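Local coordinates for protein N-acetyl-beta-D glucosaminidase (Rhizomucor miehei CAU432, PDB 4ZM6) that probably hydrolyses terminal beta-linked N-acetylglucosamine residues through its glycoside hydrolase family 3 domain and carries a GCN5-related glucosamine N-acetyltransferase region that binds acetyl-CoA, at residues P212-L217 with R257-K262; W129-V134 with S227-H232. All blocks are in the same frame, centred on the assembly; numbering follows the deposited sequence.

Contact 1 (P212-L217 with R257-K262); sequences PFKKAL and RRFGYK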
ATOM      1  N   PRO A 212      -3.647 -11.031  -4.134  1.00 47.79           N
ATOM      2  CA  PRO A 212      -3.434 -11.024  -5.591  1.00 47.89           C
ATOM      3  C   PRO A 212      -4.722 -10.866  -6.416  1.00 49.18           C
ATOM      4  O   PRO A 212      -4.691 -10.235  -7.480  1.00 46.40           O
ATOM      5  CB  PRO A 212      -2.755 -12.376  -5.862  1.00 46.05           C
ATOM      6  CG  PRO A 212      -3.106 -13.231  -4.699  1.00 45.90           C
ATOM      7  CD  PRO A 212      -3.227 -12.309  -3.526  1.00 46.46           C
ATOM      8  N   PHE A 213      -5.834 -11.425  -5.930  1.00 50.90           N
ATOM      9  CA  PHE A 213      -7.134 -11.271  -6.596  1.00 52.29           C
ATOM     10  C   PHE A 213      -7.599  -9.818  -6.570  1.00 53.16           C
ATOM     11  O   PHE A 213      -8.066  -9.288  -7.577  1.00 51.20           O
ATOM     12  CB  PHE A 213      -8.200 -12.164  -5.953  1.00 51.64           C
ATOM     13  CG  PHE A 213      -8.018 -13.629  -6.235  1.00 52.28           C
ATOM     14  CD1 PHE A 213      -8.472 -14.180  -7.421  1.00 52.20           C
ATOM     15  CD2 PHE A 213      -7.390 -14.455  -5.317  1.00 53.18           C
ATOM     16  CE1 PHE A 213      -8.304 -15.526  -7.687  1.00 52.10           C
ATOM     17  CE2 PHE A 213      -7.216 -15.801  -5.575  1.00 52.34           C
ATOM     18  CZ  PHE A 213      -7.676 -16.338  -6.762  1.00 52.05           C
ATOM     19  N   LYS A 214      -7.465  -9.180  -5.413  1.00 55.58           N
ATOM     20  CA  LYS A 214      -7.845  -7.782  -5.268  1.00 57.85           C
ATOM     21  C   LYS A 214      -7.050  -6.918  -6.233  1.00 56.83           C
ATOM     22  O   LYS A 214      -7.612  -6.060  -6.913  1.00 57.76           O
ATOM     23  CB  LYS A 214      -7.615  -7.291  -3.835  1.00 59.79           C
ATOM     24  CG  LYS A 214      -8.198  -5.911  -3.576  1.00 63.73           C
ATOM     25  CD  LYS A 214      -7.505  -5.187  -2.433  1.00 66.69           C
ATOM     26  CE  LYS A 214      -8.095  -3.800  -2.233  1.00 67.97           C
ATOM     27  NZ  LYS A 214      -7.956  -3.338  -0.825  1.00 70.07           N
ATOM     28  N   LYS A 215      -5.744  -7.151  -6.288  1.00 55.47           N
ATOM     29  CA  LYS A 215      -4.864  -6.346  -7.118  1.00 56.93           C
ATOM     30  C   LYS A 215      -5.185  -6.501  -8.606  1.00 56.80           C
ATOM     31  O   LYS A 215      -5.123  -5.531  -9.357  1.00 59.68           O
ATOM     32  CB  LYS A 215      -3.401  -6.685  -6.826  1.00 58.58           C
ATOM     33  CG  LYS A 215      -2.401  -5.764  -7.511  1.00 63.24           C
ATOM     34  CD  LYS A 215      -1.187  -5.477  -6.630  1.00 66.29           C
ATOM     35  CE  LYS A 215       0.020  -5.016  -7.441  1.00 68.51           C
ATOM     36  NZ  LYS A 215       0.837  -6.138  -7.991  1.00 68.81           N
ATOM     37  N   ALA A 216      -5.549  -7.709  -9.021  1.00 57.44           N
ATOM     38  CA  ALA A 216      -5.916  -7.966 -10.411  1.00 56.47           C
ATOM     39  C   ALA A 216      -7.213  -7.251 -10.770  1.00 58.21           C
ATOM     40  O   ALA A 216      -7.281  -6.552 -11.783  1.00 58.89           O
ATOM     41  CB  ALA A 216      -6.046  -9.461 -10.654  1.00 55.73           C
ATOM     42  N   LEU A 217      -8.232  -7.412  -9.931  1.00 60.50           N
ATOM     43  CA  LEU A 217      -9.527  -6.761 -10.156  1.00 62.55           C
ATOM     44  C   LEU A 217      -9.412  -5.236 -10.242  1.00 64.45           C
ATOM     45  O   LEU A 217     -10.131  -4.603 -11.011  1.00 67.26           O
ATOM     46  CB  LEU A 217     -10.521  -7.135  -9.054  1.00 63.33           C
ATOM     47  CG  LEU A 217     -10.900  -8.617  -8.912  1.00 64.30           C
ATOM     48  CD1 LEU A 217     -11.995  -8.790  -7.867  1.00 64.64           C
ATOM     49  CD2 LEU A 217     -11.321  -9.213 -10.246  1.00 63.93           C
ATOM     50  N   ARG A 257     -20.612  -8.614  -5.026  1.00 64.95           N
ATOM     51  CA  ARG A 257     -21.010  -7.479  -4.193  1.00 67.57           C
ATOM     52  C   ARG A 257     -19.810  -6.738  -3.585  1.00 65.68           C
ATOM     53  O   ARG A 257     -19.515  -5.616  -3.993  1.00 66.29           O
ATOM     54  CB  ARG A 257     -22.010  -7.925  -3.114  1.00 72.73           C
ATOM     55  CG  ARG A 257     -22.373  -6.843  -2.105  1.00 78.42           C
ATOM     56  CD  ARG A 257     -23.832  -6.889  -1.657  1.00 82.80           C
ATOM     57  NE  ARG A 257     -24.330  -8.250  -1.430  1.00 86.42           N
ATOM     58  CZ  ARG A 257     -25.354  -8.818  -2.072  1.00 88.18           C
ATOM     59  NH1 ARG A 257     -26.042  -8.161  -3.006  1.00 90.17           N
ATOM     60  NH2 ARG A 257     -25.704 -10.065  -1.769  1.00 87.75           N
ATOM     61  N   ARG A 258     -19.121  -7.359  -2.628  1.00 64.32           N
ATOM     62  CA  ARG A 258     -17.983  -6.724  -1.941  1.00 62.67           C
ATOM     63  C   ARG A 258     -16.941  -6.160  -2.918  1.00 62.22           C
ATOM     64  O   ARG A 258     -16.694  -4.956  -2.930  1.00 63.34           O
ATOM     65  CB  ARG A 258     -17.316  -7.713  -0.977  1.00 63.70           C
ATOM     66  CG  ARG A 258     -15.912  -7.327  -0.516  1.00 66.25           C
ATOM     67  CD  ARG A 258     -15.814  -7.171   0.992  1.00 68.02           C
ATOM     68  NE  ARG A 258     -14.517  -6.632   1.413  1.00 70.50           N
ATOM     69  CZ  ARG A 258     -13.369  -7.315   1.449  1.00 69.19           C
ATOM     70  NH1 ARG A 258     -13.310  -8.588   1.072  1.00 69.25           N
ATOM     71  NH2 ARG A 258     -12.263  -6.713   1.862  1.00 69.79           N
ATOM     72  N   PHE A 259     -16.330  -7.029  -3.720  1.00 59.64           N
ATOM     73  CA  PHE A 259     -15.294  -6.601  -4.661  1.00 58.26           C
ATOM     74  C   PHE A 259     -15.842  -5.839  -5.865  1.00 57.97           C
ATOM     75  O   PHE A 259     -15.095  -5.118  -6.524  1.00 56.90           O
ATOM     76  CB  PHE A 259     -14.447  -7.789  -5.127  1.00 60.23           C
ATOM     77  CG  PHE A 259     -13.444  -8.249  -4.105  1.00 63.36           C
ATOM     78  CD1 PHE A 259     -12.430  -7.396  -3.676  1.00 64.14           C
ATOM     79  CD2 PHE A 259     -13.509  -9.528  -3.566  1.00 63.94           C
ATOM     80  CE1 PHE A 259     -11.507  -7.808  -2.730  1.00 64.93           C
ATOM     81  CE2 PHE A 259     -12.587  -9.946  -2.622  1.00 63.74           C
ATOM     82  CZ  PHE A 259     -11.587  -9.086  -2.202  1.00 65.04           C
ATOM     83  N   GLY A 260     -17.132  -5.989  -6.155  1.00 57.89           N
ATOM     84  CA  GLY A 260     -17.763  -5.233  -7.235  1.00 55.93           C
ATOM     85  C   GLY A 260     -17.299  -5.651  -8.615  1.00 55.72           C
ATOM     86  O   GLY A 260     -17.236  -4.824  -9.519  1.00 55.47           O
ATOM     87  N   TYR A 261     -16.978  -6.934  -8.779  1.00 56.86           N
ATOM     88  CA  TYR A 261     -16.462  -7.445 -10.047  1.00 57.00           C
ATOM     89  C   TYR A 261     -17.587  -7.524 -11.082  1.00 59.87           C
ATOM     90  O   TYR A 261     -18.629  -8.127 -10.826  1.00 58.89           O
ATOM     91  CB  TYR A 261     -15.803  -8.818  -9.847  1.00 55.53           C
ATOM     92  CG  TYR A 261     -15.173  -9.400 -11.102  1.00 55.68           C
ATOM     93  CD1 TYR A 261     -14.211  -8.691 -11.816  1.00 54.81           C
ATOM     94  CD2 TYR A 261     -15.530 -10.664 -11.567  1.00 55.47           C
ATOM     95  CE1 TYR A 261     -13.631  -9.218 -12.959  1.00 54.80           C
ATOM     96  CE2 TYR A 261     -14.954 -11.198 -12.711  1.00 55.20           C
ATOM     97  CZ  TYR A 261     -14.006 -10.470 -13.403  1.00 54.68           C
ATOM     98  OH  TYR A 261     -13.438 -10.993 -14.542  1.00 53.27           O
ATOM     99  N   LYS A 262     -17.364  -6.911 -12.246  1.00 63.06           N
ATOM    100  CA  LYS A 262     -18.369  -6.849 -13.310  1.00 64.17           C
ATOM    101  C   LYS A 262     -18.192  -7.913 -14.395  1.00 63.59           C
ATOM    102  O   LYS A 262     -19.063  -8.062 -15.249  1.00 62.94           O
ATOM    103  CB  LYS A 262     -18.332  -5.475 -13.980  1.00 67.34           C
ATOM    104  CG  LYS A 262     -18.479  -4.293 -13.033  1.00 69.75           C
ATOM    105  CD  LYS A 262     -19.770  -4.353 -12.228  1.00 70.56           C
ATOM    106  CE  LYS A 262     -20.134  -2.987 -11.663  1.00 71.27           C
ATOM    107  NZ  LYS A 262     -18.992  -2.338 -10.960  1.00 71.59           N
TER

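Contact 2 (W129-V134 with S227-H232); sequences WNLAPV and SVMVGH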
ATOM      1  N   TRP A 129      -8.767 -18.691 -25.228  1.00 61.42           N
ATOM      2  CA  TRP A 129      -9.081 -18.552 -23.808  1.00 59.43           C
ATOM      3  C   TRP A 129      -8.167 -19.471 -23.009  1.00 59.17           C
ATOM      4  O   TRP A 129      -8.378 -20.678 -22.963  1.00 59.31           O
ATOM      5  CB  TRP A 129     -10.546 -18.906 -23.518  1.00 58.12           C
ATOM      6  CG  TRP A 129     -11.010 -18.554 -22.118  1.00 57.50           C
ATOM      7  CD1 TRP A 129     -10.230 -18.323 -21.016  1.00 57.79           C
ATOM      8  CD2 TRP A 129     -12.365 -18.419 -21.675  1.00 56.39           C
ATOM      9  NE1 TRP A 129     -11.016 -18.041 -19.930  1.00 57.72           N
ATOM     10  CE2 TRP A 129     -12.329 -18.095 -20.306  1.00 56.05           C
ATOM     11  CE3 TRP A 129     -13.605 -18.537 -22.307  1.00 57.66           C
ATOM     12  CZ2 TRP A 129     -13.483 -17.888 -19.556  1.00 57.39           C
ATOM     13  CZ3 TRP A 129     -14.755 -18.332 -21.563  1.00 57.58           C
ATOM     14  CH2 TRP A 129     -14.685 -18.013 -20.200  1.00 58.43           C
ATOM     15  N   ASN A 130      -7.155 -18.896 -22.374  1.00 59.15           N
ATOM     16  CA  ASN A 130      -6.300 -19.660 -21.488  1.00 60.65           C
ATOM     17  C   ASN A 130      -6.834 -19.557 -20.058  1.00 62.47           C
ATOM     18  O   ASN A 130      -7.010 -18.457 -19.528  1.00 60.46           O
ATOM     19  CB  ASN A 130      -4.863 -19.157 -21.569  1.00 60.63           C
ATOM     20  CG  ASN A 130      -3.876 -20.093 -20.893  1.00 60.83           C
ATOM     21  OD1 ASN A 130      -4.257 -21.115 -20.313  1.00 59.53           O
ATOM     22  ND2 ASN A 130      -2.592 -19.742 -20.960  1.00 59.68           N
ATOM     23  N   LEU A 131      -7.104 -20.708 -19.446  1.00 64.14           N
ATOM     24  CA  LEU A 131      -7.568 -20.757 -18.061  1.00 63.99           C
ATOM     25  C   LEU A 131      -6.355 -20.556 -17.161  1.00 63.02           C
ATOM     26  O   LEU A 131      -5.766 -21.505 -16.647  1.00 63.49           O
ATOM     27  CB  LEU A 131      -8.267 -22.086 -17.764  1.00 64.10           C
ATOM     28  CG  LEU A 131      -9.449 -22.427 -18.674  1.00 65.05           C
ATOM     29  CD1 LEU A 131      -9.910 -23.856 -18.422  1.00 67.11           C
ATOM     30  CD2 LEU A 131     -10.593 -21.444 -18.476  1.00 64.84           C
ATOM     31  N   ALA A 132      -5.982 -19.294 -17.005  1.00 61.46           N
ATOM     32  CA  ALA A 132      -4.768 -18.911 -16.306  1.00 59.06           C
ATOM     33  C   ALA A 132      -4.802 -17.394 -16.125  1.00 57.68           C
ATOM     34  O   ALA A 132      -5.587 -16.711 -16.788  1.00 56.57           O
ATOM     35  CB  ALA A 132      -3.547 -19.336 -17.113  1.00 58.66           C
ATOM     36  N   PRO A 133      -3.955 -16.858 -15.236  1.00 55.47           N
ATOM     37  CA  PRO A 133      -2.960 -17.532 -14.426  1.00 54.50           C
ATOM     38  C   PRO A 133      -3.502 -17.984 -13.084  1.00 53.40           C
ATOM     39  O   PRO A 133      -4.618 -17.636 -12.705  1.00 52.77           O
ATOM     40  CB  PRO A 133      -1.921 -16.439 -14.206  1.00 55.33           C
ATOM     41  CG  PRO A 133      -2.746 -15.203 -14.094  1.00 56.21           C
ATOM     42  CD  PRO A 133      -3.959 -15.409 -14.968  1.00 56.18           C
ATOM     43  N   VAL A 134      -2.690 -18.761 -12.382  1.00 53.06           N
ATOM     44  CA  VAL A 134      -2.967 -19.163 -11.017  1.00 51.54           C
ATOM     45  C   VAL A 134      -2.499 -18.038 -10.097  1.00 51.09           C
ATOM     46  O   VAL A 134      -1.347 -17.614 -10.171  1.00 50.95           O
ATOM     47  CB  VAL A 134      -2.230 -20.480 -10.690  1.00 52.54           C
ATOM     48  CG1 VAL A 134      -2.320 -20.824  -9.211  1.00 53.44           C
ATOM     49  CG2 VAL A 134      -2.797 -21.611 -11.532  1.00 52.81           C
ATOM     50  N   SER A 227     -12.128 -12.819 -16.829  1.00 51.97           N
ATOM     51  CA  SER A 227     -12.932 -13.748 -16.043  1.00 52.07           C
ATOM     52  C   SER A 227     -12.222 -14.171 -14.752  1.00 51.89           C
ATOM     53  O   SER A 227     -11.003 -14.032 -14.615  1.00 51.08           O
ATOM     54  CB  SER A 227     -13.294 -14.987 -16.871  1.00 51.84           C
ATOM     55  OG  SER A 227     -12.261 -15.955 -16.841  1.00 50.58           O
ATOM     56  N   VAL A 228     -13.009 -14.684 -13.811  1.00 52.35           N
ATOM     57  CA  VAL A 228     -12.500 -15.199 -12.543  1.00 53.67           C
ATOM     58  C   VAL A 228     -13.055 -16.604 -12.317  1.00 53.22           C
ATOM     59  O   VAL A 228     -14.250 -16.828 -12.473  1.00 51.49           O
ATOM     60  CB  VAL A 228     -12.920 -14.296 -11.366  1.00 54.90           C
ATOM     61  CG1 VAL A 228     -12.492 -14.902 -10.032  1.00 55.37           C
ATOM     62  CG2 VAL A 228     -12.336 -12.899 -11.529  1.00 55.31           C
ATOM     63  N   MET A 229     -12.190 -17.544 -11.947  1.00 54.08           N
ATOM     64  CA  MET A 229     -12.617 -18.914 -11.682  1.00 53.92           C
ATOM     65  C   MET A 229     -12.683 -19.201 -10.179  1.00 55.48           C
ATOM     66  O   MET A 229     -11.744 -18.919  -9.431  1.00 55.74           O
ATOM     67  CB  MET A 229     -11.675 -19.909 -12.354  1.00 53.22           C
ATOM     68  CG  MET A 229     -12.164 -21.351 -12.306  1.00 51.67           C
ATOM     69  SD  MET A 229     -10.903 -22.519 -12.829  1.00 49.14           S
ATOM     70  CE  MET A 229     -10.898 -22.214 -14.591  1.00 50.98           C
ATOM     71  N   VAL A 230     -13.796 -19.786  -9.755  1.00 55.94           N
ATOM     72  CA  VAL A 230     -13.998 -20.155  -8.365  1.00 57.25           C
ATOM     73  C   VAL A 230     -13.722 -21.647  -8.196  1.00 58.91           C
ATOM     74  O   VAL A 230     -14.459 -22.488  -8.711  1.00 60.62           O
ATOM     75  CB  VAL A 230     -15.438 -19.838  -7.925  1.00 57.00           C
ATOM     76  CG1 VAL A 230     -15.602 -20.077  -6.434  1.00 57.13           C
ATOM     77  CG2 VAL A 230     -15.793 -18.402  -8.285  1.00 57.14           C
ATOM     78  N   GLY A 231     -12.657 -21.977  -7.475  1.00 60.51           N
ATOM     79  CA  GLY A 231     -12.334 -23.368  -7.187  1.00 63.71           C
ATOM     80  C   GLY A 231     -13.310 -23.998  -6.211  1.00 67.43           C
ATOM     81  O   GLY A 231     -14.296 -23.371  -5.802  1.00 65.20           O
ATOM     82  N   HIS A 232     -13.030 -25.246  -5.841  1.00 69.93           N
ATOM     83  CA  HIS A 232     -13.877 -25.997  -4.916  1.00 68.38           C
ATOM     84  C   HIS A 232     -13.170 -26.158  -3.579  1.00 69.94           C
ATOM     85  O   HIS A 232     -12.294 -27.013  -3.432  1.00 72.78           O
ATOM     86  CB  HIS A 232     -14.215 -27.370  -5.494  1.00 66.12           C
ATOM     87  CG  HIS A 232     -14.621 -27.332  -6.931  1.00 66.01           C
ATOM     88  ND1 HIS A 232     -15.806 -26.771  -7.355  1.00 66.40           N
ATOM     89  CD2 HIS A 232     -14.001 -27.791  -8.042  1.00 65.55           C
ATOM     90  CE1 HIS A 232     -15.897 -26.882  -8.668  1.00 66.00           C
ATOM     91  NE2 HIS A 232     -14.816 -27.501  -9.109  1.00 66.00           N
TER

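Contact 1 (P212-L217 with R257-K262)
Leu217 reaches from the last turn of helix 211-217 to Phe259 and Tyr261, which flank Gly260 in the turn behind helix 251-258. Its CB points at this turn, but CB and CG serve as a stalk, and the contact is made by the two methyls. A chi1 of -62° sets CG anti to the carbonyl carbon, and with chi2 at -174° the two methyls are directed to different aromatic residues. CD1 meets the root of Phe259, 3.8 Å from its CB. CD2 approaches the Tyr261 ring obliquely, 3.3 Å from CD1 of the tyrosine and 3.6 Å from its CE1. Gly260, with positive phi, is where the chain leaves helical geometry, between the two aromatics. One turn back along the helix, the aliphatic part of Lys214 crosses Phe259 at about a right angle, its CG 3.9 Å from the ring atom CE1, before the extended chain carries the amino group away. Arg258 turns instead to Asp206 and to Asp542 of the second subunit. Val228 of strand 227-230 touches both Leu217 and Tyr261, while Phe213 and Ala216 face Ile178 of strand 178-181, so the helix and turn pack side by side over neighbouring parallel strands.

Contact 2 (W129-V134 with S227-H232)
The indole of Trp129 meets Ser227 at its edge: OG lies near the ring plane, 3.5 Å from CZ2, and the serine CB is 4.0 Å from the same atom. The indole also makes an edge-to-face contact with Phe76, from the adjacent strand 76-79. These residues belong to the TIM barrel of the family 3 hydrolase domain, where strand 129-130 and strand 227-230 are not neighbours: strand 178-181 and the residues leading into it run between them. The contact is therefore made by side chains across the barrel interior, with the nearest alpha carbons, those of Leu131 and Met229, 8.3 Å apart.

Ser177 ties the polar ends together. Its hydroxyl is hydrogen-bonded to NE1 of Trp129 and also to OG of Ser227, which has a further bond to the carbonyl oxygen of Thr176, a buried network that satisfies the indole N-H and fixes the serine hydroxyl beside the ring edge. Trp129 has CG anti to its own backbone nitrogen (chi1 -170°), which swings the indole across towards the serine.

Further along both segments the contact becomes apolar. Met229 extends from its strand as far as SD and then bends (chi3 -73°), bringing its terminal methyl against Leu131. The two side chains cross at about a right angle, with CE of Met229 4.0 Å from CD2 and 4.1 Å from CB of the leucine. Leu131 presents its side chain from the centre of an inverse gamma turn, in which the amide N of Ala132 makes a weak 2.9 Å hydrogen bond to the carbonyl O of Asn130.

The two contacts belong to one TIM barrel, their centres about 14 Å apart. Contact 2 spans the interior between strands 129-130 and 227-230; contact 1 joins elements of the outer layer, helix 211-217 and the turn after helix 251-258. Along the chain the order is 129-134, 212-217, 227-232, 257-262, so the segments alternate, and strand 227-230 comes between the two helices in sequence. The contacts touch directly where Tyr261 OH of contact 1 packs on CA of Ser227 in contact 2, 3.2 Å away, and Val228 lies on the strand's other face. Strand 227-230 thus relates the barrel interior to an outer layer, where Arg258 and Lys262 meet the second subunit.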